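Local atomic coordinates of cellulose biosynthesis protein BcsG (Salmonella typhimurium LT2, PDB entry 5OLT), a protein that is required for cellulose biosynthesis, here as its zinc-binding extramembrane domain, which belongs to the alkaline phosphatase family. Residues Leu136-His149 with Ser208-His220. Sequence-based numbering, arbitrary orientation.
Sequences LAKLGFTQHLMMDH and SRSATFFNLLPLH
Asp148 OD1 is gripped twice: the backbone N of Leu217 reaches its syn lone pair at 2.9 Å, and His149 ND1, lying with the oxygen close to its ring plane, donates a longer bond of 3.3 Å. Leu217 then folds back over that imidazole, resting CD2 on one face, 4.0 Å from the ring centroid. Upstream, strands 142-147 and 210-216 run parallel, their axes 14° apart, joined by a ladder of backbone bonds from Thr142 N to Arg209 O through to Asp148 N to Asn215 O. Phe214 is sandwiched: in the conformer given, the methyl CE of Met146, its chain bent at chi3 (80°), sits over one face, 3.8 Å from the ring centroid, and Leu216 CD1 covers the opposite face. Leu145 CD1 instead meets Phe213 at the ring edge, 3.6 Å from CD2. At the other end Phe141 is held between Leu136 CD2 and Arg209 CD, the latter centred over the ring at 3.7 Å from its centroid. The turn before it is a Schellman motif closing helix 132-138, with Gly140 as C-prime residue. Helix 191-203 packs against Met146 and His144, helix 156-162 against Leu145 and Met147. Asn215 ND2 donates a hydrogen bond to OE2 of the zinc ligand Glu266, a second-shell contact. Strand 142-147 is an edge of the central mixed sheet, flanked by helices; zinc ligands directly follow parallel strands 60-66 and 259-265, as in the alkaline phosphatase fold.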
ATOM      1  N   LEU A 136      12.259   6.265  -8.783  1.00 12.06           N
ATOM      2  CA  LEU A 136      13.167   6.813  -7.778  1.00 12.54           C
ATOM      3  C   LEU A 136      14.626   6.496  -8.070  1.00 13.62           C
ATOM      4  O   LEU A 136      15.504   7.372  -7.895  1.00 13.98           O
ATOM      5  CB  LEU A 136      12.750   6.301  -6.400  1.00 12.46           C
ATOM      6  CG  LEU A 136      11.384   6.831  -5.977  1.00 12.07           C
ATOM      7  CD1 LEU A 136      10.946   6.050  -4.739  1.00 13.85           C
ATOM      8  CD2 LEU A 136      11.401   8.350  -5.714  1.00 14.16           C
ATOM      9  N   ALA A 137      14.899   5.282  -8.582  1.00 14.69           N
ATOM     10  CA  ALA A 137      16.294   4.912  -8.910  1.00 14.51           C
ATOM     11  C   ALA A 137      16.865   5.871  -9.946  1.00 16.21           C
ATOM     12  O   ALA A 137      18.036   6.276  -9.840  1.00 18.77           O
ATOM     13  CB  ALA A 137      16.393   3.493  -9.418  1.00 14.66           C
ATOM     14  N   LYS A 138      16.037   6.251 -10.921  0.50 17.25           N
ATOM     15  CA  LYS A 138      16.407   7.187 -11.995  0.50 19.64           C
ATOM     16  C   LYS A 138      16.844   8.538 -11.440  0.50 19.91           C
ATOM     17  O   LYS A 138      17.716   9.207 -12.017  0.50 24.27           O
ATOM     18  CB  LYS A 138      15.223   7.376 -12.961  0.50 21.83           C
ATOM     19  CG  LYS A 138      15.109   6.294 -14.021  0.50 24.50           C
ATOM     20  CD  LYS A 138      13.741   6.223 -14.685  0.50 26.54           C
ATOM     21  CE  LYS A 138      13.155   7.587 -15.022  0.50 27.86           C
ATOM     22  NZ  LYS A 138      11.974   7.447 -15.928  0.50 34.46           N
ATOM     23  N   LEU A 139      16.248   8.918 -10.305  1.00 17.39           N
ATOM     24  CA  LEU A 139      16.502  10.202  -9.647  1.00 16.86           C
ATOM     25  C   LEU A 139      17.562  10.112  -8.555  1.00 17.67           C
ATOM     26  O   LEU A 139      17.717  11.071  -7.778  1.00 22.43           O
ATOM     27  CB  LEU A 139      15.199  10.755  -9.065  1.00 17.36           C
ATOM     28  CG  LEU A 139      14.147  11.181 -10.090  1.00 17.14           C
ATOM     29  CD1 LEU A 139      12.812  11.410  -9.385  1.00 20.44           C
ATOM     30  CD2 LEU A 139      14.555  12.430 -10.852  1.00 18.59           C
ATOM     31  N   GLY A 140      18.278   8.984  -8.484  1.00 16.89           N
ATOM     32  CA  GLY A 140      19.425   8.846  -7.586  1.00 18.12           C
ATOM     33  C   GLY A 140      19.122   8.190  -6.250  1.00 16.01           C
ATOM     34  O   GLY A 140      19.977   8.194  -5.342  1.00 19.21           O
ATOM     35  N   PHE A 141      17.926   7.605  -6.098  1.00 14.88           N
ATOM     36  CA  PHE A 141      17.634   6.874  -4.866  1.00 13.55           C
ATOM     37  C   PHE A 141      18.143   5.434  -4.970  1.00 15.17           C
ATOM     38  O   PHE A 141      17.712   4.677  -5.866  1.00 19.20           O
ATOM     39  CB  PHE A 141      16.127   6.825  -4.575  1.00 13.35           C
ATOM     40  CG  PHE A 141      15.512   8.148  -4.200  1.00 12.79           C
ATOM     41  CD1 PHE A 141      15.285   9.148  -5.157  1.00 12.43           C
ATOM     42  CD2 PHE A 141      15.103   8.383  -2.877  1.00 13.73           C
ATOM     43  CE1 PHE A 141      14.685  10.353  -4.811  1.00 12.62           C
ATOM     44  CE2 PHE A 141      14.511   9.601  -2.536  1.00 13.83           C
ATOM     45  CZ  PHE A 141      14.309  10.592  -3.496  1.00 13.54           C
ATOM     46  N   THR A 142      19.007   5.039  -4.045  1.00 13.82           N
ATOM     47  CA  THR A 142      19.494   3.672  -3.935  0.70 14.27           C
ATOM     48  C   THR A 142      18.292   2.777  -3.598  1.00 15.61           C
ATOM     49  O   THR A 142      17.509   3.125  -2.720  1.00 17.61           O
ATOM     50  CB  THR A 142      20.546   3.633  -2.818  0.70 16.51           C
ATOM     51  OG1 THR A 142      21.648   4.463  -3.213  0.70 20.00           O
ATOM     52  CG2 THR A 142      21.095   2.232  -2.579  0.70 16.68           C
ATOM     53  N   GLN A 143      18.165   1.639  -4.254  1.00 13.48           N
ATOM     54  CA  GLN A 143      17.042   0.727  -4.052  1.00 13.10           C
ATOM     55  C   GLN A 143      17.424  -0.398  -3.117  1.00 14.90           C
ATOM     56  O   GLN A 143      18.510  -0.967  -3.206  1.00 17.63           O
ATOM     57  CB  GLN A 143      16.645   0.170  -5.428  1.00 17.11           C
ATOM     58  CG  GLN A 143      15.411  -0.709  -5.469  1.00 21.07           C
ATOM     59  CD  GLN A 143      15.164  -1.171  -6.899  1.00 22.84           C
ATOM     60  OE1 GLN A 143      15.548  -2.293  -7.295  1.00 29.67           O
ATOM     61  NE2 GLN A 143      14.579  -0.296  -7.693  1.00 23.13           N
ATOM     62  N   HIS A 144      16.537  -0.705  -2.165  0.80 13.99           N
ATOM     63  CA  HIS A 144      16.768  -1.797  -1.224  0.80 12.43           C
ATOM     64  C   HIS A 144      15.515  -2.641  -1.137  0.80 11.07           C
ATOM     65  O   HIS A 144      14.392  -2.116  -1.184  0.80 12.11           O
ATOM     66  CB  HIS A 144      17.129  -1.309   0.195  0.80 14.12           C
ATOM     67  CG  HIS A 144      18.404  -0.520   0.281  0.80 17.19           C
ATOM     68  ND1 HIS A 144      19.643  -1.097   0.127  0.80 17.86           N
ATOM     69  CD2 HIS A 144      18.632   0.778   0.601  0.80 19.97           C
ATOM     70  CE1 HIS A 144      20.580  -0.180   0.298  0.80 19.25           C
ATOM     71  NE2 HIS A 144      19.994   0.971   0.574  0.80 20.92           N
ATOM     72  N   LEU A 145      15.728  -3.934  -0.969  1.00 11.76           N
ATOM     73  CA  LEU A 145      14.654  -4.890  -0.730  1.00 11.77           C
ATOM     74  C   LEU A 145      14.964  -5.572   0.584  1.00 12.43           C
ATOM     75  O   LEU A 145      16.041  -6.108   0.760  1.00 13.53           O
ATOM     76  CB  LEU A 145      14.657  -5.896  -1.868  1.00 12.89           C
ATOM     77  CG  LEU A 145      13.696  -7.069  -1.729  1.00 14.38           C
ATOM     78  CD1 LEU A 145      12.244  -6.571  -1.677  1.00 15.63           C
ATOM     79  CD2 LEU A 145      13.923  -8.032  -2.896  1.00 17.62           C
ATOM     80  N   MET A 146      13.962  -5.583   1.461  0.70 11.23           N
ATOM     81  CA  MET A 146      14.089  -6.090   2.794  0.70 11.43           C
ATOM     82  C   MET A 146      12.865  -6.922   3.090  0.70 10.86           C
ATOM     83  O   MET A 146      11.741  -6.540   2.688  0.70 11.24           O
ATOM     84  CB  MET A 146      14.130  -4.872   3.726  0.70 14.71           C
ATOM     85  CG  MET A 146      14.535  -5.164   5.134  0.70 16.63           C
ATOM     86  SD  MET A 146      15.147  -3.637   5.885  0.70 14.16           S
ATOM     87  CE  MET A 146      13.660  -2.780   6.331  0.70 13.00           C
ATOM     88  N   MET A 147      13.043  -8.032   3.818  0.70 10.20           N
ATOM     89  CA  MET A 147      11.869  -8.816   4.252  0.70 10.47           C
ATOM     90  C   MET A 147      12.118  -9.355   5.641  0.70  9.98           C
ATOM     91  O   MET A 147      13.290  -9.497   6.068  0.70 11.75           O
ATOM     92  CB  MET A 147      11.577  -9.990   3.296  0.70 11.29           C
ATOM     93  CG  MET A 147      11.258  -9.554   1.877  0.70 12.01           C
ATOM     94  SD  MET A 147      10.618 -10.876   0.843  0.70 13.21           S
ATOM     95  CE  MET A 147      10.492  -9.979  -0.720  0.70 16.15           C
ATOM     96  N   ASP A 148      11.039  -9.691   6.351  1.00 10.26           N
ATOM     97  CA  ASP A 148      11.205 -10.408   7.612  1.00  9.82           C
ATOM     98  C   ASP A 148      11.039 -11.921   7.404  1.00 10.37           C
ATOM     99  O   ASP A 148      10.836 -12.666   8.352  1.00 10.92           O
ATOM    100  CB  ASP A 148      10.304  -9.848   8.714  1.00 10.01           C
ATOM    101  CG  ASP A 148       8.840 -10.016   8.430  1.00 10.62           C
ATOM    102  OD1 ASP A 148       8.465 -10.734   7.497  1.00 11.03           O
ATOM    103  OD2 ASP A 148       8.021  -9.393   9.190  1.00 11.87           O
ATOM    104  N   HIS A 149      11.166 -12.367   6.150  1.00 10.30           N
ATOM    105  CA  HIS A 149      11.022 -13.772   5.813  1.00 10.85           C
ATOM    106  C   HIS A 149      11.805 -14.024   4.536  1.00 11.85           C
ATOM    107  O   HIS A 149      12.329 -13.091   3.932  1.00 12.27           O
ATOM    108  CB  HIS A 149       9.524 -14.112   5.647  1.00 11.75           C
ATOM    109  CG  HIS A 149       8.859 -13.412   4.500  1.00 10.47           C
ATOM    110  ND1 HIS A 149       8.427 -12.098   4.510  1.00 12.26           N
ATOM    111  CD2 HIS A 149       8.564 -13.895   3.269  1.00 10.12           C
ATOM    112  CE1 HIS A 149       7.884 -11.814   3.329  1.00  9.86           C
ATOM    113  NE2 HIS A 149       7.952 -12.895   2.564  1.00 14.86           N
ATOM    114  N   SER A 208      22.705  10.273   1.949  1.00 37.51           N
ATOM    115  CA  SER A 208      22.274   9.478   0.826  1.00 33.89           C
ATOM    116  C   SER A 208      20.768   9.581   0.672  1.00 31.76           C
ATOM    117  O   SER A 208      20.008   9.928   1.608  1.00 26.57           O
ATOM    118  CB  SER A 208      22.699   8.030   1.000  1.00 41.59           C
ATOM    119  OG  SER A 208      23.845   7.746   0.214  1.00 51.90           O
ATOM    120  N   ARG A 209      20.338   9.324  -0.538  1.00 22.55           N
ATOM    121  CA  ARG A 209      18.923   9.076  -0.739  1.00 17.59           C
ATOM    122  C   ARG A 209      18.696   7.644  -1.129  1.00 16.00           C
ATOM    123  O   ARG A 209      19.452   7.049  -1.894  1.00 17.40           O
ATOM    124  CB  ARG A 209      18.209  10.087  -1.645  1.00 25.87           C
ATOM    125  CG  ARG A 209      18.776  10.235  -2.997  1.00 26.41           C
ATOM    126  CD  ARG A 209      18.059  11.266  -3.851  1.00 20.89           C
ATOM    127  NE  ARG A 209      17.899  12.684  -3.478  1.00 19.35           N
ATOM    128  CZ  ARG A 209      18.845  13.627  -3.558  1.00 19.26           C
ATOM    129  NH1 ARG A 209      20.090  13.293  -3.861  1.00 21.09           N
ATOM    130  NH2 ARG A 209      18.557  14.896  -3.293  1.00 18.55           N
ATOM    131  N   SER A 210      17.653   7.079  -0.545  1.00 13.56           N
ATOM    132  CA  SER A 210      17.390   5.653  -0.741  1.00 13.65           C
ATOM    133  C   SER A 210      15.908   5.392  -0.671  1.00 12.39           C
ATOM    134  O   SER A 210      15.166   6.164  -0.102  1.00 12.24           O
ATOM    135  CB  SER A 210      18.113   4.795   0.289  1.00 14.58           C
ATOM    136  OG  SER A 210      17.536   4.930   1.581  1.00 15.79           O
ATOM    137  N   ALA A 211      15.510   4.267  -1.241  1.00 10.98           N
ATOM    138  CA  ALA A 211      14.106   3.847  -1.258  1.00 10.07           C
ATOM    139  C   ALA A 211      14.110   2.362  -1.000  1.00 10.10           C
ATOM    140  O   ALA A 211      14.732   1.601  -1.730  1.00 11.39           O
ATOM    141  CB  ALA A 211      13.450   4.167  -2.593  1.00 10.59           C
ATOM    142  N   THR A 212      13.400   1.947   0.047  1.00  9.37           N
ATOM    143  CA  THR A 212      13.383   0.573   0.504  1.00  9.19           C
ATOM    144  C   THR A 212      11.967   0.025   0.467  1.00  9.19           C
ATOM    145  O   THR A 212      11.032   0.662   0.966  1.00  9.91           O
ATOM    146  CB  THR A 212      13.927   0.492   1.956  1.00 10.02           C
ATOM    147  OG1 THR A 212      15.262   0.957   1.947  1.00 10.88           O
ATOM    148  CG2 THR A 212      13.907  -0.917   2.483  1.00 10.56           C
ATOM    149  N   PHE A 213      11.838  -1.179  -0.105  1.00  9.46           N
ATOM    150  CA  PHE A 213      10.624  -1.974  -0.050  1.00  8.91           C
ATOM    151  C   PHE A 213      10.799  -3.052   0.998  1.00  9.21           C
ATOM    152  O   PHE A 213      11.719  -3.890   0.896  1.00 10.05           O
ATOM    153  CB  PHE A 213      10.351  -2.599  -1.424  1.00 10.03           C
ATOM    154  CG  PHE A 213       9.086  -3.395  -1.480  1.00 11.44           C
ATOM    155  CD1 PHE A 213       7.857  -2.727  -1.430  1.00 15.12           C
ATOM    156  CD2 PHE A 213       9.107  -4.777  -1.569  1.00 14.16           C
ATOM    157  CE1 PHE A 213       6.664  -3.456  -1.495  1.00 17.19           C
ATOM    158  CE2 PHE A 213       7.897  -5.535  -1.612  1.00 14.95           C
ATOM    159  CZ  PHE A 213       6.690  -4.846  -1.559  1.00 14.84           C
ATOM    160  N   PHE A 214       9.931  -3.032   2.010  1.00  9.13           N
ATOM    161  CA  PHE A 214      10.029  -3.966   3.125  1.00  9.15           C
ATOM    162  C   PHE A 214       8.728  -4.765   3.233  1.00  8.88           C
ATOM    163  O   PHE A 214       7.674  -4.156   3.434  1.00  9.83           O
ATOM    164  CB  PHE A 214      10.292  -3.151   4.416  1.00  9.14           C
ATOM    165  CG  PHE A 214      10.331  -3.943   5.720  1.00  8.68           C
ATOM    166  CD1 PHE A 214      10.616  -5.332   5.790  1.00  9.04           C
ATOM    167  CD2 PHE A 214      10.082  -3.261   6.931  1.00  9.70           C
ATOM    168  CE1 PHE A 214      10.652  -6.000   7.006  1.00  9.54           C
ATOM    169  CE2 PHE A 214      10.137  -3.945   8.149  1.00  9.78           C
ATOM    170  CZ  PHE A 214      10.410  -5.305   8.196  1.00  9.32           C
ATOM    171  N   ASN A 215       8.796  -6.099   3.072  1.00  8.49           N
ATOM    172  CA  ASN A 215       7.598  -6.927   3.162  1.00  8.11           C
ATOM    173  C   ASN A 215       7.607  -7.760   4.450  1.00  8.32           C
ATOM    174  O   ASN A 215       8.620  -8.355   4.803  1.00  9.70           O
ATOM    175  CB  ASN A 215       7.449  -7.834   1.923  1.00  9.67           C
ATOM    176  CG  ASN A 215       6.172  -8.621   1.965  1.00  9.28           C
ATOM    177  OD1 ASN A 215       6.166  -9.777   2.381  1.00  9.88           O
ATOM    178  ND2 ASN A 215       5.068  -8.003   1.524  1.00  9.86           N
ATOM    179  N   LEU A 216       6.475  -7.729   5.159  1.00  9.73           N
ATOM    180  CA  LEU A 216       6.326  -8.312   6.497  1.00 10.17           C
ATOM    181  C   LEU A 216       5.231  -9.359   6.547  1.00  9.22           C
ATOM    182  O   LEU A 216       4.091  -9.067   6.207  1.00 10.64           O
ATOM    183  CB  LEU A 216       5.930  -7.221   7.539  1.00 11.06           C
ATOM    184  CG  LEU A 216       6.931  -6.134   7.802  1.00 11.06           C
ATOM    185  CD1 LEU A 216       6.914  -5.124   6.672  1.00 12.45           C
ATOM    186  CD2 LEU A 216       6.604  -5.443   9.119  1.00 12.22           C
ATOM    187  N   LEU A 217       5.574 -10.530   7.064  1.00  9.36           N
ATOM    188  CA  LEU A 217       4.686 -11.680   7.131  1.00 11.50           C
ATOM    189  C   LEU A 217       4.119 -12.101   8.521  1.00 10.31           C
ATOM    190  O   LEU A 217       3.421 -13.115   8.580  1.00 11.34           O
ATOM    191  CB  LEU A 217       5.525 -12.888   6.588  1.00 14.20           C
ATOM    192  CG  LEU A 217       4.770 -14.029   5.943  1.00 16.41           C
ATOM    193  CD1 LEU A 217       4.064 -13.539   4.676  1.00 21.34           C
ATOM    194  CD2 LEU A 217       5.722 -15.177   5.619  1.00 21.58           C
ATOM    195  N   PRO A 218       4.373 -11.359   9.633  1.00  9.22           N
ATOM    196  CA  PRO A 218       3.991 -11.987  10.909  1.00  9.68           C
ATOM    197  C   PRO A 218       2.496 -12.243  11.090  1.00  9.64           C
ATOM    198  O   PRO A 218       2.132 -13.136  11.862  1.00 10.09           O
ATOM    199  CB  PRO A 218       4.504 -10.998  11.952  1.00 10.55           C
ATOM    200  CG  PRO A 218       4.442  -9.681  11.263  1.00  9.83           C
ATOM    201  CD  PRO A 218       4.901  -9.995   9.850  1.00  9.02           C
ATOM    202  N   LEU A 219       1.644 -11.473  10.403  1.00  9.07           N
ATOM    203  CA  LEU A 219       0.201 -11.611  10.603  1.00 10.13           C
ATOM    204  C   LEU A 219      -0.397 -12.692   9.711  1.00 10.41           C
ATOM    205  O   LEU A 219      -1.584 -12.957   9.795  1.00 11.14           O
ATOM    206  CB  LEU A 219      -0.502 -10.269  10.370  1.00 10.36           C
ATOM    207  CG  LEU A 219       0.069  -9.137  11.221  1.00  9.74           C
ATOM    208  CD1 LEU A 219      -0.780  -7.886  10.960  1.00 10.36           C
ATOM    209  CD2 LEU A 219       0.156  -9.458  12.717  1.00 11.94           C
ATOM    210  N   HIS A 220       0.418 -13.339   8.857  1.00 10.25           N
ATOM    211  CA  HIS A 220      -0.129 -14.407   8.015  1.00 11.32           C
ATOM    212  C   HIS A 220      -0.651 -15.571   8.850  1.00 12.94           C
ATOM    213  O   HIS A 220      -0.080 -15.924   9.870  1.00 11.86           O
ATOM    214  CB  HIS A 220       0.944 -14.909   7.059  1.00 13.31           C
ATOM    215  CG  HIS A 220       0.412 -15.785   5.944  1.00 14.39           C
ATOM    216  ND1 HIS A 220      -0.081 -17.072   6.143  1.00 16.31           N
ATOM    217  CD2 HIS A 220       0.305 -15.551   4.621  1.00 15.04           C
ATOM    218  CE1 HIS A 220      -0.424 -17.595   4.980  1.00 17.89           C
ATOM    219  NE2 HIS A 220      -0.191 -16.696   4.039  1.00 16.09           N
TER
HETATM  220  O   HOH W   1      21.952   7.833  -3.265  1.00 32.05           O
HETATM  221  O   HOH W   2      21.299  10.915  -4.838  1.00 33.67           O
HETATM  222  O   HOH W   3      22.295   5.094  -0.439  1.00 45.69           O